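Local coordinates for DltD domain-containing protein (PDB 7D78) that probably acts as an alpha/beta-hydrolase-fold thioesterase that cyclises a polyketide chain into a medium-ring lactone, at residues A[62-67]-A[90-95]; A[96-101]-A[229-234]. One frame throughout, in Å; residues are numbered along the deposited sequence. Where two conformers were deposited one is given.

Overall arrangement
Contact 1 joins the loop after strand 51-57 to the loop after strand 81-86, both at the C-terminal ends of neighbouring parallel strands of the mixed sheet, a worked example of how such loops pack together in an alpha/beta hydrolase fold. Contact 2 takes up the second loop further along, just before helix 103-118, and sets it against the distant loop between helix 210-220 and strand 234-235. Along the chain contact 1 closes before contact 2 opens. Their centres lie about 9 Å apart, and Asn229 ND2 reaches Asp92 OD1 at 2.7 Å, so the segment 229-234 is tied to both.

Contact 1: residues A[62-67]-A[90-95]; sequences CVKEML and IGDSDG
Two beta turns face each other, a type I turn over Val63-Met66 and a type II' turn over Ile90-Ser93, with the backbones nearest where Val63 CA lies 5.7 Å from Gly91 CA. The contact divides into an apolar end and a charged end. At the apolar end Val63 uses one methyl: CG1 lies 3.9 Å from Ile90 CG2 and also rests on the alpha carbon of Gly91, which sits at positive phi within the type II' turn and leaves room for the methyl there. The same Ile90 methyl, CG2, also touches the carbonyl oxygen of Cys62, whose side chain lies near, without touching, a probable Ser-His-Asp triad.

At the charged end Lys64 bends at its last torsion (chi4 -54°), which turns the ammonium toward two carboxylates. Lys64 NZ forms a salt bridge with Asp92 OD2 at 2.8 Å, approaching well above the carboxylate plane, 56° out of it. A second salt bridge runs from Lys64 NZ to Glu65 OE2 at 2.7 Å, this time on the syn side and closer to the plane. The two acidic groups are not bonded to each other, and their carboxylate planes stand 75° apart; a water donates to both Glu65 OE2 and Asp92 OD2. Asp86 at the end of strand 81-86 makes a further salt bridge to Lys64, while the other oxygen of Asp92 accepts a bond from Asn229.

Lys64 and the water thus link the Val63-Met66 turn to Asp92 of the Ile90-Ser93 turn. Three acidic side chains share this one lysine, whose positive charge probably offsets much of their mutual repulsion; the acids in turn would be expected to keep the lysine protonated.

Contact 2: residues A[96-101]-A[229-234]; sequences SPKNLI and NFRNKI
Neither segment is regular helix or strand over most of its length; the touching parts run 56° apart, and the type II turn Pro97-Leu100 brings Asn99 CA within 4.8 Å of Ile234 CA. Asn99 carries the contact. Its OD1 accepts from Arg231 NE at 2.7 Å, on a lone pair in the carbonyl plane and almost in the guanidinium plane, and takes a weaker, more bent bond from NH2 of the same arginine. The amide and guanidinium planes nevertheless stand 71° apart. Arg231 bends at chi3 (-68°), which presents this edge to the amide, while the aliphatic part of Lys98 lies offset over one guanidinium face, its CD 3.6 Å from Arg231 NH2. A water sits over the centre of the opposite face, accepting from Asn99 ND2 and donating to the carbonyl oxygen of Asn229. The carbonyl oxygen of Asn99 receives a CA-H...O contact from Ile234 CA at 3.3 Å.

Asn61, in the loop after strand 51-57, binds both Asn99 ND2 and the carbonyl oxygen of Lys233. Ile234 pairs with Leu191 of strand 190-191 and packs on Tyr239 of helix 238-244, whose Thr238 binds Ile101 N.

Contact 1: residues A[62-67]-A[90-95]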
loop_
_atom_site.group_PDB
_atom_site.type_symbol
_atom_site.label_atom_id
_atom_site.label_comp_id
_atom_site.label_asym_id
_atom_site.label_seq_id
_atom_site.Cartn_x
_atom_site.Cartn_y
_atom_site.Cartn_z
ATOM N N CYS A 62 -12.962 -0.017 -14.761
ATOM C CA CYS A 62 -13.888 -0.691 -15.660
ATOM C C CYS A 62 -14.909 -1.507 -14.883
ATOM O O CYS A 62 -14.649 -1.956 -13.760
ATOM C CB CYS A 62 -13.136 -1.599 -16.634
ATOM S SG CYS A 62 -12.001 -0.649 -17.666
ATOM N N VAL A 63 -16.078 -1.700 -15.500
ATOM C CA VAL A 63 -17.135 -2.503 -14.910
ATOM C C VAL A 63 -17.149 -3.868 -15.588
ATOM O O VAL A 63 -16.636 -4.055 -16.698
ATOM C CB VAL A 63 -18.527 -1.815 -14.982
ATOM C CG1 VAL A 63 -18.536 -0.545 -14.119
ATOM C CG2 VAL A 63 -18.938 -1.496 -16.422
ATOM N N LYS A 64 -17.743 -4.842 -14.895
ATOM C CA LYS A 64 -17.693 -6.234 -15.327
ATOM C C LYS A 64 -18.362 -6.448 -16.681
ATOM O O LYS A 64 -18.042 -7.426 -17.365
ATOM C CB LYS A 64 -18.353 -7.122 -14.260
ATOM C CG LYS A 64 -19.812 -6.713 -13.932
ATOM C CD LYS A 64 -20.270 -7.284 -12.594
ATOM C CE LYS A 64 -21.751 -6.973 -12.330
ATOM N NZ LYS A 64 -22.006 -5.504 -12.451
ATOM N N GLU A 65 -19.268 -5.551 -17.088
ATOM C CA GLU A 65 -20.003 -5.697 -18.343
ATOM C C GLU A 65 -19.176 -5.336 -19.571
ATOM O O GLU A 65 -19.595 -5.641 -20.692
ATOM C CB GLU A 65 -21.273 -4.826 -18.325
ATOM C CG GLU A 65 -22.328 -5.288 -17.341
ATOM C CD GLU A 65 -22.066 -4.807 -15.921
ATOM O OE1 GLU A 65 -21.119 -4.008 -15.721
ATOM O OE2 GLU A 65 -22.809 -5.235 -15.007
ATOM N N MET A 66 -18.026 -4.692 -19.398
ATOM C CA MET A 66 -17.200 -4.290 -20.530
ATOM C C MET A 66 -16.339 -5.469 -20.958
ATOM O O MET A 66 -15.464 -5.900 -20.201
ATOM C CB MET A 66 -16.333 -3.092 -20.159
ATOM C CG MET A 66 -17.136 -1.868 -19.753
ATOM S SD MET A 66 -16.135 -0.625 -18.898
ATOM C CE MET A 66 -14.884 -0.303 -20.079
ATOM N N LEU A 67 -16.604 -6.004 -22.163
ATOM C CA LEU A 67 -15.767 -6.991 -22.861
ATOM C C LEU A 67 -15.752 -8.371 -22.216
ATOM O O LEU A 67 -15.874 -9.386 -22.913
ATOM C CB LEU A 67 -14.325 -6.483 -23.008
ATOM C CG LEU A 67 -14.168 -5.070 -23.603
ATOM C CD1 LEU A 67 -13.003 -4.305 -22.978
ATOM C CD2 LEU A 67 -14.048 -5.085 -25.136
ATOM N N ILE A 90 -16.710 0.520 -7.339
ATOM C CA ILE A 90 -16.947 0.608 -8.773
ATOM C C ILE A 90 -18.257 -0.105 -9.108
ATOM O O ILE A 90 -18.557 -1.162 -8.547
ATOM C CB ILE A 90 -15.775 -0.024 -9.556
ATOM C CG1 ILE A 90 -14.490 0.770 -9.308
ATOM C CG2 ILE A 90 -16.105 -0.155 -11.043
ATOM C CD1 ILE A 90 -13.234 0.085 -9.816
ATOM N N GLY A 91 -19.031 0.480 -10.020
ATOM C CA GLY A 91 -20.157 -0.237 -10.594
ATOM C C GLY A 91 -21.162 -0.618 -9.530
ATOM O O GLY A 91 -21.594 0.215 -8.724
ATOM N N ASP A 92 -21.528 -1.902 -9.514
ATOM C CA ASP A 92 -22.570 -2.404 -8.628
ATOM C C ASP A 92 -22.081 -2.643 -7.202
ATOM O O ASP A 92 -22.907 -2.909 -6.323
ATOM C CB ASP A 92 -23.160 -3.721 -9.180
ATOM C CG ASP A 92 -24.041 -3.518 -10.423
ATOM O OD1 ASP A 92 -24.522 -2.389 -10.669
ATOM O OD2 ASP A 92 -24.261 -4.511 -11.153
ATOM N N SER A 93 -20.772 -2.570 -6.947
ATOM C CA SER A 93 -20.239 -3.006 -5.664
ATOM C C SER A 93 -20.230 -1.885 -4.630
ATOM O O SER A 93 -20.156 -0.699 -4.962
ATOM C CB SER A 93 -18.821 -3.554 -5.828
ATOM O OG SER A 93 -18.835 -4.699 -6.643
ATOM N N ASP A 94 -20.301 -2.286 -3.363
ATOM C CA ASP A 94 -20.080 -1.361 -2.258
ATOM C C ASP A 94 -18.697 -0.722 -2.354
ATOM O O ASP A 94 -17.803 -1.203 -3.053
ATOM C CB ASP A 94 -20.170 -2.084 -0.915
ATOM C CG ASP A 94 -21.567 -2.538 -0.574
ATOM O OD1 ASP A 94 -22.514 -2.208 -1.311
ATOM O OD2 ASP A 94 -21.703 -3.229 0.456
ATOM N N GLY A 95 -18.517 0.357 -1.600
ATOM C CA GLY A 95 -17.204 0.946 -1.437
ATOM C C GLY A 95 -17.267 2.454 -1.538
ATOM O O GLY A 95 -17.803 2.985 -2.514
HETATM O O HOH W 1 -25.397 -4.185 -14.083
#

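Contact 2: residues A[96-101]-A[229-234]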
loop_
_atom_site.group_PDB
_atom_site.type_symbol
_atom_site.label_atom_id
_atom_site.label_comp_id
_atom_site.label_asym_id
_atom_site.label_seq_id
_atom_site.Cartn_x
_atom_site.Cartn_y
_atom_site.Cartn_z
ATOM N N SER A 96 -16.717 3.152 -0.543
ATOM C CA SER A 96 -16.743 4.609 -0.482
ATOM C C SER A 96 -15.390 5.111 0.013
ATOM O O SER A 96 -14.809 4.511 0.925
ATOM C CB SER A 96 -17.847 5.118 0.453
ATOM O OG SER A 96 -19.083 4.498 0.141
ATOM N N PRO A 97 -14.863 6.206 -0.562
ATOM C CA PRO A 97 -15.485 6.978 -1.647
ATOM C C PRO A 97 -15.575 6.230 -2.983
ATOM O O PRO A 97 -14.822 5.286 -3.230
ATOM C CB PRO A 97 -14.575 8.219 -1.783
ATOM C CG PRO A 97 -13.356 7.927 -1.041
ATOM C CD PRO A 97 -13.667 6.870 -0.011
ATOM N N LYS A 98 -16.525 6.651 -3.813
ATOM C CA LYS A 98 -16.797 5.971 -5.070
ATOM C C LYS A 98 -15.637 6.154 -6.043
ATOM O O LYS A 98 -15.020 7.219 -6.099
ATOM C CB LYS A 98 -18.098 6.504 -5.675
ATOM C CG LYS A 98 -19.320 6.251 -4.782
ATOM C CD LYS A 98 -19.668 4.787 -4.785
ATOM C CE LYS A 98 -20.520 4.403 -3.569
ATOM N NZ LYS A 98 -20.773 2.937 -3.580
ATOM N N ASN A 99 -15.333 5.091 -6.792
ATOM C CA ASN A 99 -14.276 5.095 -7.807
ATOM C C ASN A 99 -12.953 5.599 -7.249
ATOM O O ASN A 99 -12.222 6.347 -7.906
ATOM C CB ASN A 99 -14.695 5.908 -9.032
ATOM C CG ASN A 99 -16.049 5.490 -9.541
ATOM O OD1 ASN A 99 -17.075 6.028 -9.114
ATOM N ND2 ASN A 99 -16.072 4.483 -10.422
ATOM N N LEU A 100 -12.638 5.173 -6.029
ATOM C CA LEU A 100 -11.310 5.350 -5.452
ATOM C C LEU A 100 -10.581 4.028 -5.667
ATOM O O LEU A 100 -10.838 3.045 -4.970
ATOM C CB LEU A 100 -11.397 5.739 -3.979
ATOM C CG LEU A 100 -10.094 5.793 -3.151
ATOM C CD1 LEU A 100 -8.907 6.253 -3.957
ATOM C CD2 LEU A 100 -10.263 6.706 -1.943
ATOM N N ILE A 101 -9.663 3.994 -6.620
ATOM C CA ILE A 101 -9.058 2.734 -7.042
ATOM C C ILE A 101 -7.778 2.512 -6.242
ATOM O O ILE A 101 -6.756 3.159 -6.486
ATOM C CB ILE A 101 -8.804 2.719 -8.550
ATOM C CG1 ILE A 101 -10.144 2.635 -9.285
ATOM C CG2 ILE A 101 -7.923 1.545 -8.937
ATOM C CD1 ILE A 101 -10.100 3.156 -10.682
ATOM N N ASN A 229 -24.303 1.511 -13.552
ATOM C CA ASN A 229 -23.454 2.061 -12.507
ATOM C C ASN A 229 -22.021 2.300 -12.980
ATOM O O ASN A 229 -21.156 2.631 -12.161
ATOM C CB ASN A 229 -23.490 1.152 -11.274
ATOM C CG ASN A 229 -24.797 1.283 -10.485
ATOM O OD1 ASN A 229 -25.256 2.393 -10.191
ATOM N ND2 ASN A 229 -25.397 0.143 -10.136
ATOM N N PHE A 230 -21.753 2.168 -14.279
ATOM C CA PHE A 230 -20.494 2.664 -14.820
ATOM C C PHE A 230 -20.428 4.184 -14.675
ATOM O O PHE A 230 -21.380 4.892 -15.012
ATOM C CB PHE A 230 -20.330 2.279 -16.289
ATOM C CG PHE A 230 -19.157 2.961 -16.953
ATOM C CD1 PHE A 230 -17.856 2.584 -16.640
ATOM C CD2 PHE A 230 -19.354 3.997 -17.857
ATOM C CE1 PHE A 230 -16.769 3.225 -17.218
ATOM C CE2 PHE A 230 -18.275 4.641 -18.445
ATOM C CZ PHE A 230 -16.977 4.251 -18.126
ATOM N N ARG A 231 -19.305 4.687 -14.168
ATOM C CA ARG A 231 -19.126 6.117 -13.934
ATOM C C ARG A 231 -17.763 6.507 -14.487
ATOM O O ARG A 231 -16.745 5.946 -14.073
ATOM C CB ARG A 231 -19.243 6.450 -12.437
ATOM C CG ARG A 231 -20.572 5.991 -11.808
ATOM C CD ARG A 231 -20.688 6.350 -10.324
ATOM N NE ARG A 231 -19.748 5.584 -9.500
ATOM C CZ ARG A 231 -20.015 4.408 -8.933
ATOM N NH1 ARG A 231 -21.208 3.836 -9.089
ATOM N NH2 ARG A 231 -19.076 3.791 -8.216
ATOM N N ASN A 232 -17.738 7.442 -15.436
ATOM C CA ASN A 232 -16.483 7.797 -16.106
ATOM C C ASN A 232 -15.732 8.863 -15.300
ATOM O O ASN A 232 -15.422 9.960 -15.765
ATOM C CB ASN A 232 -16.753 8.251 -17.536
ATOM C CG ASN A 232 -15.477 8.491 -18.324
ATOM O OD1 ASN A 232 -14.425 7.938 -18.011
ATOM N ND2 ASN A 232 -15.570 9.319 -19.358
ATOM N N LYS A 233 -15.443 8.510 -14.050
ATOM C CA LYS A 233 -14.748 9.411 -13.144
ATOM C C LYS A 233 -14.030 8.574 -12.101
ATOM O O LYS A 233 -14.467 7.467 -11.786
ATOM C CB LYS A 233 -15.716 10.392 -12.458
ATOM C CG LYS A 233 -16.833 9.707 -11.646
ATOM C CD LYS A 233 -17.750 10.725 -10.934
ATOM C CE LYS A 233 -18.804 10.009 -10.070
ATOM N NZ LYS A 233 -19.686 10.955 -9.308
ATOM N N ILE A 234 -12.911 9.105 -11.582
ATOM C CA ILE A 234 -12.225 8.499 -10.446
ATOM C C ILE A 234 -11.976 9.568 -9.393
ATOM O O ILE A 234 -11.915 10.765 -9.686
ATOM C CB ILE A 234 -10.883 7.834 -10.839
ATOM C CG1 ILE A 234 -9.943 8.873 -11.494
ATOM C CG2 ILE A 234 -11.125 6.628 -11.740
ATOM C CD1 ILE A 234 -8.496 8.406 -11.644
HETATM O O HOH W 2 -18.550 2.912 -11.571
#